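Local coordinates for protein cytosolic phospholipase A2 delta (Homo sapiens, PDB 5IZ5) that hydrolyses glycerophospholipids at the sn-2 position in a calcium-dependent manner, preferring linoleic acid there, and releases a free fatty acid and a lysophospholipid, at residues 359-367 against 651-659; 462-470 against 482-490. The protein carries 3 engineered substitutions. All coordinates share one frame; numbering follows the deposited sequence.

Contact 1: residues 359-367 against 651-659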
loop_
_atom_site.group_PDB
_atom_site.type_symbol
_atom_site.label_atom_id
_atom_site.label_comp_id
_atom_site.label_asym_id
_atom_site.label_seq_id
_atom_site.Cartn_x
_atom_site.Cartn_y
_atom_site.Cartn_z
ATOM N N THR B 359 -5.541 -7.908 21.957
ATOM C CA THR B 359 -4.187 -7.965 21.403
ATOM C C THR B 359 -4.027 -7.058 20.175
ATOM O O THR B 359 -3.054 -6.303 20.083
ATOM C CB THR B 359 -3.790 -9.412 21.046
ATOM O OG1 THR B 359 -3.702 -10.183 22.249
ATOM C CG2 THR B 359 -2.439 -9.464 20.331
ATOM N N TYR B 360 -4.986 -7.126 19.251
ATOM C CA TYR B 360 -4.907 -6.395 17.984
ATOM C C TYR B 360 -6.039 -5.388 17.815
ATOM O O TYR B 360 -7.162 -5.613 18.262
ATOM C CB TYR B 360 -4.949 -7.375 16.825
ATOM C CG TYR B 360 -3.734 -8.267 16.708
ATOM C CD1 TYR B 360 -2.483 -7.734 16.429
ATOM C CD2 TYR B 360 -3.845 -9.647 16.845
ATOM C CE1 TYR B 360 -1.369 -8.547 16.305
ATOM C CE2 TYR B 360 -2.739 -10.470 16.719
ATOM C CZ TYR B 360 -1.503 -9.918 16.452
ATOM O OH TYR B 360 -0.397 -10.725 16.308
ATOM N N PHE B 361 -5.737 -4.281 17.142
ATOM C CA PHE B 361 -6.696 -3.194 16.945
ATOM C C PHE B 361 -6.525 -2.679 15.512
ATOM O O PHE B 361 -5.580 -1.950 15.219
ATOM C CB PHE B 361 -6.442 -2.120 18.016
ATOM C CG PHE B 361 -7.385 -0.936 17.985
ATOM C CD1 PHE B 361 -8.482 -0.870 17.128
ATOM C CD2 PHE B 361 -7.168 0.125 18.854
ATOM C CE1 PHE B 361 -9.313 0.240 17.131
ATOM C CE2 PHE B 361 -8.000 1.229 18.866
ATOM C CZ PHE B 361 -9.077 1.287 18.001
ATOM N N SER B 362 -7.426 -3.100 14.619
ATOM C CA SER B 362 -7.372 -2.716 13.206
ATOM C C SER B 362 -8.455 -1.700 12.848
ATOM O O SER B 362 -9.553 -1.692 13.429
ATOM C CB SER B 362 -7.491 -3.935 12.287
ATOM O OG SER B 362 -8.816 -4.431 12.253
ATOM N N GLY B 363 -8.131 -0.845 11.882
ATOM C CA GLY B 363 -9.055 0.184 11.424
ATOM C C GLY B 363 -8.730 0.710 10.037
ATOM O O GLY B 363 -7.611 0.523 9.519
ATOM N N ILE B 364 -9.732 1.356 9.444
ATOM C CA ILE B 364 -9.614 2.029 8.149
ATOM C C ILE B 364 -10.319 3.375 8.213
ATOM O O ILE B 364 -11.155 3.606 9.100
ATOM C CB ILE B 364 -10.257 1.213 7.011
ATOM C CG1 ILE B 364 -11.691 0.796 7.387
ATOM C CG2 ILE B 364 -9.415 -0.014 6.698
ATOM C CD1 ILE B 364 -12.519 0.325 6.215
ATOM N N SER B 365 -9.965 4.256 7.279
ATOM C CA SER B 365 -10.647 5.538 7.089
ATOM C C SER B 365 -10.793 6.341 8.405
ATOM O O SER B 365 -9.803 6.469 9.121
ATOM C CB SER B 365 -11.977 5.330 6.370
ATOM O OG SER B 365 -12.235 6.461 5.530
ATOM N N GLY B 366 -11.982 6.874 8.729
ATOM C CA GLY B 366 -12.193 7.686 9.943
ATOM C C GLY B 366 -11.815 7.041 11.268
ATOM O O GLY B 366 -11.492 7.746 12.232
ATOM N N SER B 367 -11.867 5.714 11.331
ATOM C CA SER B 367 -11.433 4.988 12.530
ATOM C C SER B 367 -9.955 5.206 12.847
ATOM O O SER B 367 -9.575 5.203 14.025
ATOM C CB SER B 367 -11.690 3.489 12.384
ATOM O OG SER B 367 -13.068 3.218 12.509
ATOM N N ASP B 651 -7.890 4.780 0.141
ATOM C CA ASP B 651 -8.763 4.435 1.275
ATOM C C ASP B 651 -9.506 3.130 0.971
ATOM O O ASP B 651 -10.022 2.982 -0.126
ATOM C CB ASP B 651 -9.728 5.617 1.461
ATOM C CG ASP B 651 -10.655 5.471 2.645
ATOM O OD1 ASP B 651 -10.969 4.331 3.037
ATOM O OD2 ASP B 651 -11.092 6.524 3.167
ATOM N N ALA B 652 -9.541 2.184 1.919
ATOM C CA ALA B 652 -10.296 0.920 1.736
ATOM C C ALA B 652 -11.773 1.146 1.401
ATOM O O ALA B 652 -12.395 0.332 0.715
ATOM C CB ALA B 652 -10.186 0.043 2.975
ATOM N N ALA B 653 -12.323 2.256 1.883
ATOM C CA ALA B 653 -13.707 2.631 1.605
ATOM C C ALA B 653 -14.038 2.795 0.107
ATOM O O ALA B 653 -15.208 2.830 -0.249
ATOM C CB ALA B 653 -14.064 3.900 2.369
ATOM N N TYR B 654 -13.030 2.909 -0.763
ATOM C CA TYR B 654 -13.266 2.892 -2.221
ATOM C C TYR B 654 -13.722 1.527 -2.743
ATOM O O TYR B 654 -14.310 1.437 -3.824
ATOM C CB TYR B 654 -12.010 3.281 -3.006
ATOM C CG TYR B 654 -11.700 4.758 -3.036
ATOM C CD1 TYR B 654 -11.009 5.358 -2.003
ATOM C CD2 TYR B 654 -12.084 5.551 -4.113
ATOM C CE1 TYR B 654 -10.711 6.709 -2.031
ATOM C CE2 TYR B 654 -11.790 6.907 -4.150
ATOM C CZ TYR B 654 -11.098 7.483 -3.105
ATOM O OH TYR B 654 -10.796 8.832 -3.108
ATOM N N PHE B 655 -13.405 0.471 -2.000
ATOM C CA PHE B 655 -13.711 -0.897 -2.418
ATOM C C PHE B 655 -14.562 -1.657 -1.404
ATOM O O PHE B 655 -15.690 -2.022 -1.712
ATOM C CB PHE B 655 -12.426 -1.661 -2.726
ATOM C CG PHE B 655 -11.720 -1.162 -3.955
ATOM C CD1 PHE B 655 -10.961 -0.003 -3.899
ATOM C CD2 PHE B 655 -11.823 -1.841 -5.169
ATOM C CE1 PHE B 655 -10.306 0.473 -5.023
ATOM C CE2 PHE B 655 -11.167 -1.372 -6.297
ATOM C CZ PHE B 655 -10.409 -0.213 -6.224
ATOM N N ILE B 656 -14.017 -1.911 -0.211
ATOM C CA ILE B 656 -14.727 -2.685 0.825
ATOM C C ILE B 656 -14.512 -2.126 2.222
ATOM O O ILE B 656 -13.369 -1.970 2.663
ATOM C CB ILE B 656 -14.270 -4.157 0.884
ATOM C CG1 ILE B 656 -14.422 -4.835 -0.481
ATOM C CG2 ILE B 656 -15.087 -4.897 1.938
ATOM C CD1 ILE B 656 -13.921 -6.266 -0.534
ATOM N N ASN B 657 -15.616 -1.927 2.942
ATOM C CA ASN B 657 -15.606 -1.190 4.200
ATOM C C ASN B 657 -15.253 -2.058 5.408
ATOM O O ASN B 657 -16.015 -2.121 6.380
ATOM C CB ASN B 657 -16.966 -0.512 4.401
ATOM C CG ASN B 657 -16.965 0.498 5.533
ATOM O OD1 ASN B 657 -15.936 1.087 5.868
ATOM N ND2 ASN B 657 -18.132 0.711 6.127
ATOM N N THR B 658 -14.072 -2.679 5.356
ATOM C CA THR B 658 -13.597 -3.557 6.421
ATOM C C THR B 658 -12.091 -3.411 6.665
ATOM O O THR B 658 -11.317 -3.134 5.739
ATOM C CB THR B 658 -13.885 -5.034 6.094
ATOM O OG1 THR B 658 -13.545 -5.848 7.221
ATOM C CG2 THR B 658 -13.088 -5.515 4.861
ATOM N N SER B 659 -11.687 -3.597 7.918
ATOM C CA SER B 659 -10.271 -3.643 8.281
ATOM C C SER B 659 -9.817 -5.081 8.549
ATOM O O SER B 659 -8.750 -5.302 9.108
ATOM C CB SER B 659 -9.998 -2.734 9.488
ATOM O OG SER B 659 -10.673 -3.172 10.643
HETATM O O HOH W 1 -8.340 3.011 4.585
#
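D651 carries its carboxylate to S365 by setting CG anti to the backbone N (chi1 -177°), while S365, its own first torsion away from the usual staggered values (chi1 -146°), swings OG round to meet it. Together they are consistent with the Ser-Asp dyad of patatin-like enzymes: S365 is the nucleophile and D651 probably the proton acceptor, as in relatives. S365 has a positive phi and sits in a type II' turn from I364 to S367, the tight nucleophile elbow that follows strand 360-363. Its OG donates to D651 OD2 over 2.6 Å, reaching the syn lone pair. The carboxylate is steadied by an Asx turn, in which A653 N donates a hydrogen bond to D651 OD1 at 2.7 Å from above the carboxylate plane, 41° out of it; the backbone N of D651 is in turn bound by N533 OD1. With an alanine in place of D651, S365 OG would probably lose its acceptor and be free to turn, and A653 N would be left without its side-chain mate. A water joins the two segments close by, accepting from A652 N at 3.0 Å and only weakly from S365 N. Farther back, S362 OG lies 2.8 Å from S659 OG, with S659 O a longer, weak alternative, and S659 OG also bonds A331 O. Between the dyad and this serine pair runs I364, a wedge with two working branches. Its CG2 packs against A652 CB at 3.8 Å, while N657, held through OD1 by the backbone N of G333, receives the other branch: I364 CD1 ends 3.5 Å from N657 OD1 and equally close to T658 N.

Contact 2: residues 462-470 against 482-490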
loop_
_atom_site.group_PDB
_atom_site.type_symbol
_atom_site.label_atom_id
_atom_site.label_comp_id
_atom_site.label_asym_id
_atom_site.label_seq_id
_atom_site.Cartn_x
_atom_site.Cartn_y
_atom_site.Cartn_z
ATOM N N PRO B 462 -2.967 -2.479 22.787
ATOM C CA PRO B 462 -2.997 -3.411 21.647
ATOM C C PRO B 462 -2.139 -2.913 20.476
ATOM O O PRO B 462 -1.860 -1.718 20.387
ATOM C CB PRO B 462 -4.479 -3.442 21.240
ATOM C CG PRO B 462 -5.227 -2.748 22.331
ATOM C CD PRO B 462 -4.261 -1.807 22.981
ATOM N N LEU B 463 -1.724 -3.820 19.600
ATOM C CA LEU B 463 -1.005 -3.437 18.380
ATOM C C LEU B 463 -1.998 -2.823 17.378
ATOM O O LEU B 463 -2.959 -3.489 16.987
ATOM C CB LEU B 463 -0.321 -4.645 17.739
ATOM C CG LEU B 463 0.427 -4.351 16.429
ATOM C CD1 LEU B 463 1.727 -3.620 16.701
ATOM C CD2 LEU B 463 0.715 -5.621 15.659
ATOM N N PRO B 464 -1.770 -1.565 16.962
ATOM C CA PRO B 464 -2.656 -0.917 16.001
ATOM C C PRO B 464 -2.289 -1.249 14.555
ATOM O O PRO B 464 -1.114 -1.207 14.182
ATOM C CB PRO B 464 -2.442 0.563 16.284
ATOM C CG PRO B 464 -1.028 0.648 16.723
ATOM C CD PRO B 464 -0.688 -0.662 17.386
ATOM N N LEU B 465 -3.297 -1.578 13.754
ATOM C CA LEU B 465 -3.109 -1.952 12.355
ATOM C C LEU B 465 -3.988 -1.071 11.462
ATOM O O LEU B 465 -5.218 -1.092 11.564
ATOM C CB LEU B 465 -3.451 -3.428 12.163
ATOM C CG LEU B 465 -2.524 -4.391 12.928
ATOM C CD1 LEU B 465 -3.182 -5.741 13.169
ATOM C CD2 LEU B 465 -1.199 -4.565 12.200
ATOM N N TYR B 466 -3.350 -0.285 10.601
ATOM C CA TYR B 466 -4.051 0.638 9.723
ATOM C C TYR B 466 -3.945 0.099 8.296
ATOM O O TYR B 466 -2.857 -0.318 7.870
ATOM C CB TYR B 466 -3.424 2.032 9.783
ATOM C CG TYR B 466 -3.140 2.610 11.169
ATOM C CD1 TYR B 466 -3.945 3.611 11.707
ATOM C CD2 TYR B 466 -2.033 2.198 11.910
ATOM C CE1 TYR B 466 -3.680 4.171 12.950
ATOM C CE2 TYR B 466 -1.761 2.749 13.162
ATOM C CZ TYR B 466 -2.584 3.738 13.677
ATOM O OH TYR B 466 -2.325 4.307 14.910
ATOM N N LEU B 467 -5.054 0.112 7.553
ATOM C CA LEU B 467 -5.068 -0.490 6.203
ATOM C C LEU B 467 -5.311 0.506 5.071
ATOM O O LEU B 467 -6.025 1.505 5.228
ATOM C CB LEU B 467 -6.119 -1.602 6.100
ATOM C CG LEU B 467 -5.770 -3.097 6.114
ATOM C CD1 LEU B 467 -4.327 -3.429 6.441
ATOM C CD2 LEU B 467 -6.709 -3.820 7.065
ATOM N N SER B 468 -4.692 0.205 3.930
ATOM C CA SER B 468 -4.960 0.883 2.676
ATOM C C SER B 468 -4.832 -0.093 1.512
ATOM O O SER B 468 -4.270 -1.166 1.657
ATOM C CB SER B 468 -3.954 2.007 2.485
ATOM O OG SER B 468 -2.678 1.457 2.233
ATOM N N LEU B 469 -5.338 0.299 0.350
ATOM C CA LEU B 469 -5.243 -0.502 -0.874
ATOM C C LEU B 469 -4.294 0.149 -1.858
ATOM O O LEU B 469 -4.395 1.351 -2.086
ATOM C CB LEU B 469 -6.623 -0.615 -1.541
ATOM C CG LEU B 469 -7.665 -1.536 -0.872
ATOM C CD1 LEU B 469 -9.039 -1.405 -1.519
ATOM C CD2 LEU B 469 -7.202 -2.986 -0.902
ATOM N N ASN B 470 -3.381 -0.638 -2.428
ATOM C CA ASN B 470 -2.591 -0.200 -3.571
ATOM C C ASN B 470 -3.329 -0.529 -4.855
ATOM O O ASN B 470 -3.763 -1.660 -5.067
ATOM C CB ASN B 470 -1.213 -0.853 -3.624
ATOM C CG ASN B 470 -0.354 -0.287 -4.747
ATOM O OD1 ASN B 470 -0.176 0.922 -4.844
ATOM N ND2 ASN B 470 0.175 -1.156 -5.599
ATOM N N LYS B 482 -6.256 -4.691 -6.880
ATOM C CA LYS B 482 -6.141 -4.067 -5.564
ATOM C C LYS B 482 -5.387 -4.964 -4.601
ATOM O O LYS B 482 -5.685 -6.144 -4.485
ATOM C CB LYS B 482 -7.540 -3.746 -5.015
ATOM C CG LYS B 482 -8.483 -4.929 -4.982
ATOM C CD LYS B 482 -9.852 -4.478 -4.513
ATOM C CE LYS B 482 -10.620 -5.589 -3.811
ATOM N NZ LYS B 482 -11.465 -5.032 -2.714
ATOM N N GLU B 483 -4.411 -4.373 -3.920
ATOM C CA GLU B 483 -3.497 -5.062 -3.011
ATOM C C GLU B 483 -3.526 -4.398 -1.644
ATOM O O GLU B 483 -3.389 -3.177 -1.535
ATOM C CB GLU B 483 -2.073 -5.015 -3.571
ATOM C CG GLU B 483 -1.973 -5.594 -4.972
ATOM C CD GLU B 483 -0.618 -5.374 -5.613
ATOM O OE1 GLU B 483 -0.080 -6.344 -6.173
ATOM O OE2 GLU B 483 -0.101 -4.235 -5.570
ATOM N N TRP B 484 -3.693 -5.204 -0.603
ATOM C CA TRP B 484 -3.761 -4.673 0.754
ATOM C C TRP B 484 -2.365 -4.294 1.237
ATOM O O TRP B 484 -1.434 -5.098 1.156
ATOM C CB TRP B 484 -4.417 -5.676 1.708
ATOM C CG TRP B 484 -5.869 -5.910 1.388
ATOM C CD1 TRP B 484 -6.389 -6.928 0.647
ATOM C CD2 TRP B 484 -6.976 -5.089 1.776
ATOM N NE1 TRP B 484 -7.756 -6.794 0.555
ATOM C CE2 TRP B 484 -8.143 -5.672 1.241
ATOM C CE3 TRP B 484 -7.095 -3.918 2.523
ATOM C CZ2 TRP B 484 -9.420 -5.121 1.433
ATOM C CZ3 TRP B 484 -8.364 -3.368 2.718
ATOM C CH2 TRP B 484 -9.510 -3.972 2.178
ATOM N N VAL B 485 -2.236 -3.055 1.698
ATOM C CA VAL B 485 -1.027 -2.567 2.333
ATOM C C VAL B 485 -1.343 -2.248 3.796
ATOM O O VAL B 485 -2.127 -1.354 4.119
ATOM C CB VAL B 485 -0.455 -1.320 1.630
ATOM C CG1 VAL B 485 0.783 -0.828 2.362
ATOM C CG2 VAL B 485 -0.118 -1.634 0.178
ATOM N N GLU B 486 -0.691 -2.986 4.675
ATOM C CA GLU B 486 -0.902 -2.870 6.112
ATOM C C GLU B 486 0.144 -1.959 6.745
ATOM O O GLU B 486 1.328 -2.061 6.405
ATOM C CB GLU B 486 -0.819 -4.274 6.699
ATOM C CG GLU B 486 -0.663 -4.351 8.201
ATOM C CD GLU B 486 -0.572 -5.794 8.648
ATOM O OE1 GLU B 486 -1.632 -6.453 8.707
ATOM O OE2 GLU B 486 0.561 -6.265 8.918
ATOM N N PHE B 487 -0.294 -1.090 7.661
ATOM C CA PHE B 487 0.603 -0.221 8.430
ATOM C C PHE B 487 0.528 -0.555 9.920
ATOM O O PHE B 487 -0.568 -0.665 10.484
ATOM C CB PHE B 487 0.211 1.257 8.288
ATOM C CG PHE B 487 0.363 1.809 6.898
ATOM C CD1 PHE B 487 1.301 2.796 6.633
ATOM C CD2 PHE B 487 -0.443 1.357 5.854
ATOM C CE1 PHE B 487 1.440 3.321 5.355
ATOM C CE2 PHE B 487 -0.310 1.878 4.569
ATOM C CZ PHE B 487 0.632 2.858 4.319
ATOM N N SER B 488 1.690 -0.692 10.558
ATOM C CA SER B 488 1.775 -0.772 12.020
ATOM C C SER B 488 2.996 0.012 12.498
ATOM O O SER B 488 3.834 0.402 11.682
ATOM C CB SER B 488 1.881 -2.229 12.481
ATOM O OG SER B 488 3.231 -2.652 12.540
ATOM N N PRO B 489 3.115 0.234 13.822
ATOM C CA PRO B 489 4.307 0.908 14.339
ATOM C C PRO B 489 5.613 0.152 14.089
ATOM O O PRO B 489 6.678 0.766 14.123
ATOM C CB PRO B 489 4.031 1.009 15.844
ATOM C CG PRO B 489 2.547 0.913 15.967
ATOM C CD PRO B 489 2.155 -0.058 14.899
ATOM N N TYR B 490 5.531 -1.153 13.839
ATOM C CA TYR B 490 6.704 -1.970 13.544
ATOM C C TYR B 490 7.004 -2.119 12.056
ATOM O O TYR B 490 8.174 -2.133 11.669
ATOM C CB TYR B 490 6.568 -3.366 14.172
ATOM C CG TYR B 490 6.439 -3.353 15.678
ATOM C CD1 TYR B 490 7.320 -2.619 16.467
ATOM C CD2 TYR B 490 5.445 -4.089 16.318
ATOM C CE1 TYR B 490 7.210 -2.610 17.843
ATOM C CE2 TYR B 490 5.321 -4.077 17.698
ATOM C CZ TYR B 490 6.206 -3.338 18.454
ATOM O OH TYR B 490 6.099 -3.323 19.819
#
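L469 lays CD2 over the six-membered ring of W484, 3.4 Å from its centroid and almost straight above it, a CH-pi contact. Both side chains have CG anti to the carbonyl carbon (for L469, chi1 -73°), and they run side by side in the same direction, which places the CD2 methyl over the indole face. L467 comes to the same indole at about a right angle, its CG near CE3, and turns CD1 onto E486 CB at 3.6 Å. On the face that carries N470 and E483, one pair is polar: N470 ND2 donates to E483 OE2 at 3.1 Å, with the amide and carboxylate planes 28° apart and the bond nearly straight. S468 OG approaches the edge of the F487 ring, 3.4 Å from CE2. These groups sit on the two faces of an antiparallel beta hairpin, strands 463-471 and 482-487, part of the catalytic domain's mixed sheet, where strand 463-471 adjoins strand 360-363. Y466 with F487, S468 with V485 and N470 with E483 are its hydrogen-bonded pairs, each closed by two backbone bonds; the shortest include F487 N to Y466 O at 2.7 Å. Past the end of the ladder, P464 CG rests on P489 CG at 3.7 Å and L463 CD1 reaches the Y490 ring. An ST turn, Y490 N to S488 OG, folds the chain there. The second shell fixes the polar ends: Y693 OH bonds W484 NE1, C648 N bonds N470 OD1, and E483 OE1 meets K496 and Y497. L465 CD2 packs against the E486 carboxylate, whose oxygens form salt bridges with R665 and R668 and take a bond from S662. Buried E483 and E486 each have a cationic partner, which is likely to favour their ionised forms.

In the fold
Both contacts are buried in the catalytic domain, their centres about 9 Å apart, and contact 2 is nested within the chain loop that contact 1 closes. They share one mixed sheet: strand 360-363 runs parallel to strand 463-471, with T359 O and F361 O probably accepting from L463 N and L465 N. Contact 1 stands where that sheet gives way to loops, so a few side-chain bonds and a water do the joining; contact 2 lies within the sheet, where a regular backbone ladder does so; its segments bury 896 Å² together, against 365 Å² in contact 1. The two also pack directly, L467 CD2 on S659 O and F655 on K482, where hairpin and loop meet.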